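Local coordinates for putative methyl-accepting chemotaxis signal transduction protein (Campylobacter jejuni subsp. jejuni serotype O:2, PDB 4XMR) that serves as a chemoreceptor whose tandem PAS sensory domain binds isoleucine, probably passing that recognition across the membrane to steer chemotaxis, at residues S75-N87 / K152-E164. Residues are numbered along the deposited sequence; the frame is centred on the assembly and turned at random. Where two conformers were deposited one is given.
With ILE (isoleucine), chain E.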
ATOM      1  N   SER B  75       0.755 -14.449  -3.485  1.00  9.44           N
ATOM      2  CA  SER B  75       1.684 -13.385  -3.145  1.00 10.85           C
ATOM      3  C   SER B  75       0.990 -12.100  -2.680  1.00 11.11           C
ATOM      4  O   SER B  75       1.512 -11.403  -1.822  1.00 13.26           O
ATOM      5  CB  SER B  75       2.655 -13.108  -4.294  1.00 10.97           C
ATOM      6  OG  SER B  75       1.970 -12.483  -5.341  1.00 12.26           O
ATOM      7  N   ILE B  76      -0.191 -11.827  -3.235  0.71 11.03           N
ATOM      8  CA  ILE B  76      -0.921 -10.602  -2.929  0.71 11.48           C
ATOM      9  C   ILE B  76      -2.273 -10.877  -2.252  0.71 13.11           C
ATOM     10  O   ILE B  76      -3.013  -9.947  -1.934  0.71 14.47           O
ATOM     11  CB  ILE B  76      -1.110  -9.736  -4.212  0.71 12.58           C
ATOM     12  CG1 ILE B  76      -1.295  -8.242  -3.871  0.71 15.23           C
ATOM     13  CG2 ILE B  76      -2.244 -10.283  -5.076  0.71 12.98           C
ATOM     14  CD1 ILE B  76      -1.200  -7.305  -5.074  0.71 16.29           C
ATOM     15  N   ASN B  77      -2.584 -12.152  -2.024  1.00 12.76           N
ATOM     16  CA  ASN B  77      -3.884 -12.561  -1.488  1.00 13.88           C
ATOM     17  C   ASN B  77      -5.052 -12.060  -2.353  1.00 13.14           C
ATOM     18  O   ASN B  77      -6.051 -11.563  -1.845  1.00 14.75           O
ATOM     19  CB  ASN B  77      -4.057 -12.133  -0.020  1.00 15.98           C
ATOM     20  CG  ASN B  77      -5.236 -12.807   0.645  1.00 19.86           C
ATOM     21  OD1 ASN B  77      -5.569 -13.947   0.325  1.00 20.98           O
ATOM     22  ND2 ASN B  77      -5.893 -12.097   1.555  1.00 23.59           N
ATOM     23  N   ALA B  78      -4.918 -12.190  -3.670  1.00 11.26           N
ATOM     24  CA  ALA B  78      -6.019 -11.846  -4.571  1.00 10.35           C
ATOM     25  C   ALA B  78      -7.175 -12.838  -4.401  1.00 10.58           C
ATOM     26  O   ALA B  78      -6.974 -13.965  -3.946  1.00 12.74           O
ATOM     27  CB  ALA B  78      -5.541 -11.837  -6.025  1.00 10.97           C
ATOM     28  N   LEU B  79      -8.385 -12.446  -4.799  1.00 10.62           N
ATOM     29  CA  LEU B  79      -9.525 -13.346  -4.662  1.00 11.29           C
ATOM     30  C   LEU B  79      -9.528 -14.408  -5.766  1.00 11.15           C
ATOM     31  O   LEU B  79      -9.684 -15.592  -5.491  1.00 12.83           O
ATOM     32  CB  LEU B  79     -10.833 -12.559  -4.675  1.00 12.83           C
ATOM     33  CG  LEU B  79     -12.046 -13.399  -4.290  1.00 14.03           C
ATOM     34  CD1 LEU B  79     -11.963 -13.744  -2.801  1.00 16.52           C
ATOM     35  CD2 LEU B  79     -13.332 -12.658  -4.630  1.00 17.21           C
ATOM     36  N   ASN B  80      -9.377 -13.971  -7.013  1.00 10.63           N
ATOM     37  CA  ASN B  80      -9.329 -14.852  -8.169  1.00 10.11           C
ATOM     38  C   ASN B  80      -8.221 -14.347  -9.077  1.00  9.70           C
ATOM     39  O   ASN B  80      -8.055 -13.131  -9.248  1.00 10.45           O
ATOM     40  CB  ASN B  80     -10.623 -14.769  -8.994  1.00 10.83           C
ATOM     41  CG  ASN B  80     -11.850 -15.258  -8.256  1.00 12.95           C
ATOM     42  OD1 ASN B  80     -11.887 -16.367  -7.721  1.00 14.62           O
ATOM     43  ND2 ASN B  80     -12.893 -14.451  -8.288  1.00 14.13           N
ATOM     44  N   VAL B  81      -7.469 -15.266  -9.667  1.00  9.56           N
ATOM     45  CA  VAL B  81      -6.496 -14.936 -10.701  1.00  8.62           C
ATOM     46  C   VAL B  81      -6.712 -15.951 -11.810  1.00  8.97           C
ATOM     47  O   VAL B  81      -6.768 -17.147 -11.530  1.00 10.34           O
ATOM     48  CB  VAL B  81      -5.051 -14.983 -10.166  1.00  9.40           C
ATOM     49  CG1 VAL B  81      -4.059 -14.715 -11.279  1.00 10.81           C
ATOM     50  CG2 VAL B  81      -4.862 -13.984  -9.040  1.00 11.12           C
ATOM     51  N   TYR B  82      -6.850 -15.503 -13.058  1.00  8.78           N
ATOM     52  CA  TYR B  82      -7.323 -16.395 -14.102  1.00  9.32           C
ATOM     53  C   TYR B  82      -6.871 -16.003 -15.492  1.00  9.46           C
ATOM     54  O   TYR B  82      -6.526 -14.844 -15.752  1.00 10.56           O
ATOM     55  CB  TYR B  82      -8.855 -16.507 -14.068  1.00 10.53           C
ATOM     56  CG  TYR B  82      -9.584 -15.195 -13.946  1.00  9.91           C
ATOM     57  CD1 TYR B  82      -9.838 -14.650 -12.693  1.00 10.73           C
ATOM     58  CD2 TYR B  82     -10.038 -14.507 -15.071  1.00 10.08           C
ATOM     59  CE1 TYR B  82     -10.517 -13.449 -12.558  1.00 11.49           C
ATOM     60  CE2 TYR B  82     -10.723 -13.308 -14.949  1.00 11.55           C
ATOM     61  CZ  TYR B  82     -10.959 -12.787 -13.690  1.00 10.92           C
ATOM     62  OH  TYR B  82     -11.650 -11.599 -13.587  1.00 12.55           O
ATOM     63  N   LEU B  83      -6.894 -16.985 -16.388  1.00 11.00           N
ATOM     64  CA  LEU B  83      -6.652 -16.760 -17.805  1.00 11.48           C
ATOM     65  C   LEU B  83      -7.865 -17.225 -18.596  1.00 12.42           C
ATOM     66  O   LEU B  83      -8.187 -18.415 -18.609  1.00 13.55           O
ATOM     67  CB  LEU B  83      -5.391 -17.499 -18.266  1.00 12.34           C
ATOM     68  CG  LEU B  83      -4.984 -17.297 -19.732  1.00 13.23           C
ATOM     69  CD1 LEU B  83      -4.643 -15.836 -20.026  1.00 15.83           C
ATOM     70  CD2 LEU B  83      -3.830 -18.231 -20.114  1.00 15.62           C
ATOM     71  N   GLY B  84      -8.559 -16.274 -19.220  1.00 12.14           N
ATOM     72  CA  GLY B  84      -9.686 -16.595 -20.084  1.00 13.29           C
ATOM     73  C   GLY B  84      -9.244 -16.872 -21.507  1.00 14.07           C
ATOM     74  O   GLY B  84      -8.513 -16.091 -22.085  1.00 14.70           O
ATOM     75  N   LEU B  85      -9.716 -17.973 -22.085  1.00 20.43           N
ATOM     76  CA  LEU B  85      -9.326 -18.360 -23.448  1.00 22.64           C
ATOM     77  C   LEU B  85     -10.401 -18.014 -24.486  1.00 23.44           C
ATOM     78  O   LEU B  85     -11.566 -17.843 -24.138  1.00 28.08           O
ATOM     79  CB  LEU B  85      -9.029 -19.865 -23.495  1.00 24.57           C
ATOM     80  CG  LEU B  85      -8.018 -20.376 -22.460  1.00 22.29           C
ATOM     81  CD1 LEU B  85      -7.854 -21.891 -22.529  1.00 25.21           C
ATOM     82  CD2 LEU B  85      -6.667 -19.680 -22.601  1.00 25.49           C
ATOM     83  N   ASN B  86     -10.018 -17.936 -25.762  1.00 30.14           N
ATOM     84  CA  ASN B  86     -10.989 -17.644 -26.823  1.00 35.17           C
ATOM     85  C   ASN B  86     -12.060 -18.717 -26.978  1.00 34.56           C
ATOM     86  O   ASN B  86     -13.168 -18.435 -27.439  1.00 43.74           O
ATOM     87  CB  ASN B  86     -10.306 -17.383 -28.173  1.00 36.88           C
ATOM     88  CG  ASN B  86     -11.310 -17.152 -29.304  1.00 45.45           C
ATOM     89  OD1 ASN B  86     -12.056 -16.170 -29.302  1.00 34.55           O
ATOM     90  ND2 ASN B  86     -11.333 -18.065 -30.274  1.00 45.33           N
ATOM     91  N   ASN B  87     -11.745 -19.948 -26.588  1.00 33.22           N
ATOM     92  CA  ASN B  87     -12.747 -21.005 -26.667  1.00 34.31           C
ATOM     93  C   ASN B  87     -13.765 -20.893 -25.537  1.00 29.27           C
ATOM     94  O   ASN B  87     -14.696 -21.689 -25.441  1.00 36.47           O
ATOM     95  CB  ASN B  87     -12.117 -22.403 -26.753  1.00 33.95           C
ATOM     96  CG  ASN B  87     -11.451 -22.847 -25.459  1.00 28.71           C
ATOM     97  OD1 ASN B  87     -11.414 -22.120 -24.467  1.00 27.13           O
ATOM     98  ND2 ASN B  87     -10.927 -24.066 -25.468  1.00 30.96           N
ATOM     99  N   LYS B 152       0.544 -13.162 -31.055  1.00 17.03           N
ATOM    100  CA  LYS B 152      -0.706 -13.914 -31.138  1.00 17.82           C
ATOM    101  C   LYS B 152      -1.430 -13.930 -29.802  1.00 16.10           C
ATOM    102  O   LYS B 152      -0.824 -14.174 -28.760  1.00 16.52           O
ATOM    103  CB  LYS B 152      -0.430 -15.347 -31.597  1.00 21.55           C
ATOM    104  CG  LYS B 152       0.415 -15.432 -32.863  1.00 28.30           C
ATOM    105  CD  LYS B 152      -0.388 -15.913 -34.063  1.00 33.59           C
ATOM    106  CE  LYS B 152       0.417 -15.761 -35.347  1.00 37.66           C
ATOM    107  NZ  LYS B 152       0.022 -16.729 -36.410  1.00 38.07           N
ATOM    108  N   ILE B 153      -2.730 -13.667 -29.831  1.00 16.44           N
ATOM    109  CA  ILE B 153      -3.520 -13.661 -28.612  1.00 16.49           C
ATOM    110  C   ILE B 153      -3.557 -15.055 -27.993  1.00 15.38           C
ATOM    111  O   ILE B 153      -3.844 -16.047 -28.666  1.00 19.54           O
ATOM    112  CB  ILE B 153      -4.958 -13.121 -28.864  1.00 18.52           C
ATOM    113  CG1 ILE B 153      -5.726 -12.990 -27.553  1.00 19.55           C
ATOM    114  CG2 ILE B 153      -5.725 -13.989 -29.868  1.00 24.82           C
ATOM    115  CD1 ILE B 153      -5.153 -11.941 -26.629  1.00 20.69           C
ATOM    116  N   ILE B 154      -3.213 -15.122 -26.715  1.00 14.64           N
ATOM    117  CA  ILE B 154      -3.299 -16.362 -25.958  1.00 16.07           C
ATOM    118  C   ILE B 154      -4.590 -16.376 -25.136  1.00 16.69           C
ATOM    119  O   ILE B 154      -5.270 -17.397 -25.008  1.00 18.39           O
ATOM    120  CB  ILE B 154      -2.080 -16.520 -25.021  1.00 20.86           C
ATOM    121  CG1 ILE B 154      -0.792 -16.598 -25.845  1.00 22.61           C
ATOM    122  CG2 ILE B 154      -2.236 -17.737 -24.102  1.00 23.63           C
ATOM    123  CD1 ILE B 154      -0.836 -17.634 -26.959  1.00 21.97           C
ATOM    124  N   GLY B 155      -4.938 -15.221 -24.584  1.00 15.53           N
ATOM    125  CA  GLY B 155      -6.135 -15.123 -23.788  1.00 14.76           C
ATOM    126  C   GLY B 155      -6.103 -13.831 -23.025  1.00 12.54           C
ATOM    127  O   GLY B 155      -5.250 -12.980 -23.276  1.00 14.68           O
ATOM    128  N   VAL B 156      -7.044 -13.682 -22.108  1.00 11.85           N
ATOM    129  CA  VAL B 156      -7.119 -12.486 -21.290  1.00 11.45           C
ATOM    130  C   VAL B 156      -6.892 -12.852 -19.825  1.00 10.29           C
ATOM    131  O   VAL B 156      -7.615 -13.667 -19.250  1.00 11.06           O
ATOM    132  CB  VAL B 156      -8.463 -11.756 -21.457  1.00 13.84           C
ATOM    133  CG1 VAL B 156      -8.534 -10.578 -20.499  1.00 14.92           C
ATOM    134  CG2 VAL B 156      -8.633 -11.292 -22.916  1.00 16.24           C
ATOM    135  N   LEU B 157      -5.859 -12.256 -19.245  1.00  9.41           N
ATOM    136  CA  LEU B 157      -5.561 -12.397 -17.825  1.00  9.97           C
ATOM    137  C   LEU B 157      -6.497 -11.518 -17.014  1.00  9.24           C
ATOM    138  O   LEU B 157      -6.725 -10.353 -17.377  1.00 11.08           O
ATOM    139  CB  LEU B 157      -4.131 -11.951 -17.577  1.00 10.59           C
ATOM    140  CG  LEU B 157      -3.685 -11.857 -16.122  1.00 11.93           C
ATOM    141  CD1 LEU B 157      -3.599 -13.248 -15.496  1.00 14.39           C
ATOM    142  CD2 LEU B 157      -2.347 -11.135 -16.036  1.00 12.87           C
ATOM    143  N   GLY B 158      -7.027 -12.051 -15.915  1.00  9.62           N
ATOM    144  CA  GLY B 158      -7.809 -11.265 -14.986  1.00  9.55           C
ATOM    145  C   GLY B 158      -7.352 -11.476 -13.555  1.00  9.38           C
ATOM    146  O   GLY B 158      -6.970 -12.592 -13.158  1.00 10.03           O
ATOM    147  N   VAL B 159      -7.374 -10.387 -12.793  1.00  9.95           N
ATOM    148  CA  VAL B 159      -7.053 -10.394 -11.372  1.00  9.36           C
ATOM    149  C   VAL B 159      -8.190  -9.707 -10.624  1.00  8.82           C
ATOM    150  O   VAL B 159      -8.490  -8.538 -10.905  1.00 10.43           O
ATOM    151  CB  VAL B 159      -5.719  -9.658 -11.104  1.00 10.12           C
ATOM    152  CG1 VAL B 159      -5.460  -9.540  -9.605  1.00 11.86           C
ATOM    153  CG2 VAL B 159      -4.562 -10.361 -11.819  1.00 10.84           C
ATOM    154  N   ASP B 160      -8.830 -10.423  -9.700  1.00  9.90           N
ATOM    155  CA  ASP B 160      -9.934  -9.861  -8.929  1.00 10.59           C
ATOM    156  C   ASP B 160      -9.462  -9.528  -7.526  1.00 10.48           C
ATOM    157  O   ASP B 160      -8.977 -10.408  -6.792  1.00 11.27           O
ATOM    158  CB  ASP B 160     -11.109 -10.840  -8.788  1.00 10.97           C
ATOM    159  CG  ASP B 160     -11.774 -11.199 -10.105  1.00 12.99           C
ATOM    160  OD1 ASP B 160     -11.539 -10.534 -11.132  1.00 12.72           O
ATOM    161  OD2 ASP B 160     -12.559 -12.171 -10.090  1.00 12.43           O
ATOM    162  N   ILE B 161      -9.604  -8.260  -7.156  1.00 11.91           N
ATOM    163  CA  ILE B 161      -9.312  -7.804  -5.804  1.00 12.35           C
ATOM    164  C   ILE B 161     -10.639  -7.357  -5.169  1.00 13.51           C
ATOM    165  O   ILE B 161     -11.368  -6.580  -5.768  1.00 14.75           O
ATOM    166  CB  ILE B 161      -8.304  -6.620  -5.820  1.00 13.29           C
ATOM    167  CG1 ILE B 161      -7.048  -6.949  -6.658  1.00 14.09           C
ATOM    168  CG2 ILE B 161      -7.974  -6.173  -4.393  1.00 13.50           C
ATOM    169  CD1 ILE B 161      -6.236  -8.129  -6.155  1.00 14.43           C
ATOM    170  N   PRO B 162     -10.972  -7.860  -3.969  1.00 15.31           N
ATOM    171  CA  PRO B 162     -12.237  -7.429  -3.361  1.00 16.16           C
ATOM    172  C   PRO B 162     -12.272  -5.915  -3.181  1.00 16.07           C
ATOM    173  O   PRO B 162     -11.294  -5.324  -2.711  1.00 15.85           O
ATOM    174  CB  PRO B 162     -12.223  -8.111  -1.987  1.00 18.58           C
ATOM    175  CG  PRO B 162     -11.346  -9.312  -2.184  1.00 19.94           C
ATOM    176  CD  PRO B 162     -10.259  -8.831  -3.124  1.00 17.23           C
ATOM    177  N   SER B 163     -13.372  -5.289  -3.582  1.00 15.72           N
ATOM    178  CA  SER B 163     -13.508  -3.855  -3.389  1.00 15.09           C
ATOM    179  C   SER B 163     -13.474  -3.501  -1.898  1.00 14.75           C
ATOM    180  O   SER B 163     -13.100  -2.385  -1.529  1.00 14.19           O
ATOM    181  CB  SER B 163     -14.756  -3.307  -4.090  1.00 22.49           C
ATOM    182  OG  SER B 163     -15.906  -4.051  -3.764  1.00 24.26           O
ATOM    183  N   GLU B 164     -13.824  -4.463  -1.050  1.00 14.55           N
ATOM    184  CA  GLU B 164     -13.722  -4.292   0.391  1.00 14.56           C
ATOM    185  C   GLU B 164     -12.292  -3.964   0.841  1.00 14.61           C
ATOM    186  O   GLU B 164     -12.102  -3.287   1.849  1.00 15.27           O
ATOM    187  CB  GLU B 164     -14.260  -5.533   1.113  1.00 18.25           C
ATOM    188  CG  GLU B 164     -14.424  -5.354   2.611  1.00 19.82           C
ATOM    189  CD  GLU B 164     -15.055  -6.558   3.282  1.00 23.13           C
ATOM    190  OE1 GLU B 164     -15.345  -7.554   2.588  1.00 24.15           O
ATOM    191  OE2 GLU B 164     -15.261  -6.501   4.508  1.00 28.38           O
TER
HETATM  192  N   ILE E 301     -14.813 -12.168 -11.589  1.00 18.04           N
HETATM  193  CA  ILE E 301     -14.872 -12.749 -12.921  1.00 18.60           C
HETATM  194  C   ILE E 301     -16.314 -12.682 -13.402  1.00 19.77           C
HETATM  195  O   ILE E 301     -16.584 -12.689 -14.598  1.00 22.92           O
HETATM  196  CB  ILE E 301     -14.325 -14.201 -12.936  1.00 16.76           C
HETATM  197  CG1 ILE E 301     -14.079 -14.656 -14.378  1.00 19.03           C
HETATM  198  CG2 ILE E 301     -15.255 -15.155 -12.198  1.00 21.05           C
HETATM  199  CD1 ILE E 301     -13.295 -15.952 -14.492  1.00 21.36           C
HETATM  200  OXT ILE E 301     -17.234 -12.583 -12.587  1.00 19.87           O
HETATM  201  O   HOH W   1      -7.717 -17.166 -26.260  1.00 29.25           O
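The phenol ring of Tyr-82 lies between its ligand and its own sheet: CD1 of the bound isoleucine sits over the centre of one face, 3.6 Å above the plane, while the backbone of Gly-158 fills the opposite face, its CA in a CH-pi contact 3.9 Å from the ring centroid and 3.6 Å from Tyr-82 CE2. With CG between the backbone N and the carbonyl carbon (chi1 46°), the ring is laid across the neighbouring strand. At the ring edge stands the carboxylate of Asp-160, its plane 69° from that of the ring, and Tyr-82 OH donates to Asp-160 OD1 at 2.7 Å on the syn side, 25° out of the carboxylate plane. The other oxygen, OD2, accepts from the isoleucine N (2.7 Å) and, through its anti lone pair, from Asn-80 ND2 (2.9 Å), in the amide plane of the asparagine. Gln-94 NE2 bonds Asn-80 OD1 and ND2 also bonds Asp-133 OD2, which fixes the amide's rotation. With Thr-142 also bonded to OD1, the acid is held from several directions and would probably favour the ligand's ammonium charge. This is the PAS-like sensor fold of the Cache clan, in which strands 80-84 and 152-162 pair antiparallel at the middle of a six-stranded sheet. Leu-79 and Asn-80 both face Asp-160 in a classic beta bulge, Leu-79 N and Asn-80 O bonding to the backbone of Asp-160. On the other face of the sheet, Val-81, Leu-83, Leu-157 and Val-159 form an apolar layer, with Val-81 and Leu-157 packing against Leu-43 of the long helix 9-48.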